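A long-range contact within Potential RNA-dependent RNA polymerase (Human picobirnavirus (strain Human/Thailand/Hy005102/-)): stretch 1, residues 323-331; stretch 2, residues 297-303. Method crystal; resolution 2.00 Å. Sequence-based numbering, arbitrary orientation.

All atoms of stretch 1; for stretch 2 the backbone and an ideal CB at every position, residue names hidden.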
# COMPACT_ATOMS: atom_id res chain seq x y z
N GLY A 323 -8.30 -1.39 -2.41
CA GLY A 323 -8.41 -1.10 -3.84
C GLY A 323 -9.29 0.09 -4.17
O GLY A 323 -9.28 0.59 -5.30
N SER A 324 -10.08 0.54 -3.19
CA SER A 324 -10.81 1.81 -3.31
C SER A 324 -9.87 2.97 -3.61
O SER A 324 -8.69 2.95 -3.24
CB SER A 324 -11.54 2.11 -2.00
OG SER A 324 -12.06 3.43 -2.02
N GLY A 325 -10.40 4.01 -4.25
CA GLY A 325 -9.64 5.24 -4.42
C GLY A 325 -9.35 5.95 -3.10
O GLY A 325 -8.45 6.79 -3.03
N GLY A 326 -10.10 5.62 -2.05
CA GLY A 326 -9.81 6.20 -0.76
C GLY A 326 -9.26 5.21 0.25
O GLY A 326 -9.31 5.48 1.46
N THR A 327 -8.74 4.07 -0.22
CA THR A 327 -8.21 3.06 0.71
C THR A 327 -7.20 3.69 1.65
O THR A 327 -7.31 3.55 2.88
CB THR A 327 -7.53 1.91 -0.05
OG1 THR A 327 -8.49 1.21 -0.85
CG2 THR A 327 -6.89 0.94 0.96
N ASN A 328 -6.22 4.38 1.09
CA ASN A 328 -5.18 4.94 1.94
C ASN A 328 -5.67 6.18 2.67
O ASN A 328 -5.32 6.39 3.84
CB ASN A 328 -3.94 5.24 1.09
CG ASN A 328 -2.73 5.51 1.93
OD1 ASN A 328 -2.43 6.66 2.25
ND2 ASN A 328 -2.04 4.44 2.34
N ALA A 329 -6.49 7.01 2.01
CA ALA A 329 -6.89 8.28 2.60
C ALA A 329 -7.73 8.06 3.86
O ALA A 329 -7.43 8.61 4.93
CB ALA A 329 -7.66 9.12 1.58
N ASP A 330 -8.82 7.28 3.74
CA ASP A 330 -9.71 7.05 4.88
C ASP A 330 -8.93 6.49 6.06
O ASP A 330 -9.12 6.91 7.21
CB ASP A 330 -10.84 6.08 4.52
CG ASP A 330 -11.94 6.72 3.67
OD1 ASP A 330 -11.76 7.84 3.16
OD2 ASP A 330 -13.01 6.08 3.53
N GLU A 331 -8.09 5.50 5.79
CA GLU A 331 -7.35 4.82 6.84
C GLU A 331 -6.34 5.74 7.50
O GLU A 331 -6.21 5.75 8.73
CB GLU A 331 -6.65 3.60 6.27
CG GLU A 331 -7.62 2.50 5.88
CD GLU A 331 -6.92 1.23 5.50
OE1 GLU A 331 -5.69 1.25 5.29
OE2 GLU A 331 -7.62 0.19 5.42
N UNK A 297 -21.47 8.28 -2.28
CA UNK A 297 -20.26 7.64 -2.80
C UNK A 297 -19.38 7.10 -1.68
O UNK A 297 -18.91 5.96 -1.75
CB UNK A 297 -19.46 8.63 -3.65
N UNK A 298 -19.10 7.93 -0.68
CA UNK A 298 -18.27 7.49 0.45
C UNK A 298 -18.58 6.09 0.97
O UNK A 298 -17.64 5.34 1.25
CB UNK A 298 -18.42 8.48 1.60
N UNK A 299 -19.84 5.67 1.14
CA UNK A 299 -20.07 4.35 1.75
C UNK A 299 -19.77 3.17 0.83
O UNK A 299 -19.72 2.05 1.33
CB UNK A 299 -21.52 4.25 2.22
N UNK A 300 -19.59 3.38 -0.48
CA UNK A 300 -19.56 2.24 -1.42
C UNK A 300 -18.37 1.33 -1.14
O UNK A 300 -18.48 0.10 -1.23
CB UNK A 300 -19.50 2.74 -2.87
N UNK A 301 -17.22 1.91 -0.80
CA UNK A 301 -16.04 1.08 -0.59
C UNK A 301 -16.20 0.13 0.59
O UNK A 301 -15.46 -0.85 0.68
CB UNK A 301 -14.81 1.97 -0.38
N UNK A 302 -17.17 0.39 1.48
CA UNK A 302 -17.45 -0.46 2.64
C UNK A 302 -18.65 -1.38 2.43
O UNK A 302 -19.00 -2.13 3.35
CB UNK A 302 -17.69 0.41 3.87
N UNK A 303 -19.29 -1.33 1.27
CA UNK A 303 -20.49 -2.13 1.03
C UNK A 303 -20.59 -2.73 -0.37
O UNK A 303 -21.55 -3.45 -0.63
CB UNK A 303 -21.73 -1.27 1.29

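Position 297 opens the stretch with phi/psi of -98/-50 and an ideal CB that finds nothing of stretch 1 within 5.5 Å. Stretch 1 therefore sets no requirement there, and many side chains would fit. The deposited residue is V297, chi1 t, which makes no contact across the stretches.

Position 298 has helical angles, -42/-44, and its CA-to-CB bond points sideways, with nothing of stretch 1 within 5.5 Å of the ideal CB. A short side chain would stay clear of stretch 1; a long or aromatic one could extend toward D330, whose CA-to-CB bond points toward stretch 2. The residue is F298, chi1 t, and its ring reaches far enough for CE1 to lie 3.2 Å from D330 OD2. The carboxylate oxygen sits oblique to the ring. The backbone contributes too, since F298 O accepts a hydrogen bond from the side chain at 301.

Position 299 points its CB away from stretch 1, and its phi of -74 is compatible with proline without requiring it. It is P299, with a C-gamma endo pucker and no cross-contact. Position 300, at -64/-39, is out of reach and unconstrained by stretch 1; it is I300, whose N donates to V297 O at 3.0 Å.

Position 301 is the most informative. Its CA lies 5.9 Å from the CA of S324, the nearest such pair between the stretches, and its CA-to-CB bond points toward stretch 1. The ideal CB is 3.5 Å from S324 OG, so the first part of the side chain must pass close to that hydroxyl. Farther along are G326, where the absence of a side chain leaves space, and the acidic D330. A small residue could fit beside S324, a polar one could use its hydroxyl, and a long basic one could reach the carboxylate. The deposited residue is K301. Its chi angles, p, t, p, p, describe a bent chain: CE packs 3.3 Å from S324 OG and 4.3 Å from G326 CA. An ideal CB on G326 would come within a tight 3.3 Å of K301 CE, so the glycine leaves room for the lysine. The bend brings NZ to 3.0 Å from D330 OD2, a hydrogen bond within a salt bridge, while NZ also donates to F298 O at 3.0 Å.

Position 302, at -101/0, directs its CB sideways, with nothing of stretch 1 near the ideal CB. Only an extended side chain could approach D330, and a donor at its end would suit the carboxylate; a short residue would leave that approach unused. It is Y302, chi1 m. Its OH donates to D330 OD2 over 2.6 Å, and that oxygen lies at the ring edge, near its plane. The same OD2 thus accepts hydrogen bonds from both K301 and Y302.

Position 303, at -141/-3, is out of reach and open to many residues. It is A303, whose N donates to I300 O at 3.0 Å.

Stretch 2, residues 297-303: VFPIKYA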
# COMPACT_ATOMS: atom_id res chain seq x y z
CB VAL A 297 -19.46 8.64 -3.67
CG1 VAL A 297 -18.17 7.99 -4.18
CG2 VAL A 297 -20.31 9.17 -4.82
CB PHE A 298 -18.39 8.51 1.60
CG PHE A 298 -17.65 8.08 2.84
CD1 PHE A 298 -16.28 8.32 2.95
CD2 PHE A 298 -18.29 7.40 3.86
CE1 PHE A 298 -15.58 7.90 4.06
CE2 PHE A 298 -17.59 6.98 4.98
CZ PHE A 298 -16.23 7.23 5.07
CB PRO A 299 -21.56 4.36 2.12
CG PRO A 299 -22.15 5.51 1.44
CD PRO A 299 -21.07 6.48 1.11
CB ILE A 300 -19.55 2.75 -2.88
CG1 ILE A 300 -20.90 3.39 -3.21
CG2 ILE A 300 -19.20 1.63 -3.86
CD1 ILE A 300 -20.86 4.18 -4.49
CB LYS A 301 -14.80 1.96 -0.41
CG LYS A 301 -14.83 2.78 0.92
CD LYS A 301 -13.60 3.68 1.10
CE LYS A 301 -13.76 5.02 0.38
NZ LYS A 301 -14.69 5.95 1.10
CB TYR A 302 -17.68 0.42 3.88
CG TYR A 302 -16.52 1.36 4.13
CD1 TYR A 302 -15.28 0.86 4.49
CD2 TYR A 302 -16.65 2.74 3.98
CE1 TYR A 302 -14.19 1.70 4.71
CE2 TYR A 302 -15.56 3.60 4.20
CZ TYR A 302 -14.34 3.06 4.56
OH TYR A 302 -13.23 3.86 4.80
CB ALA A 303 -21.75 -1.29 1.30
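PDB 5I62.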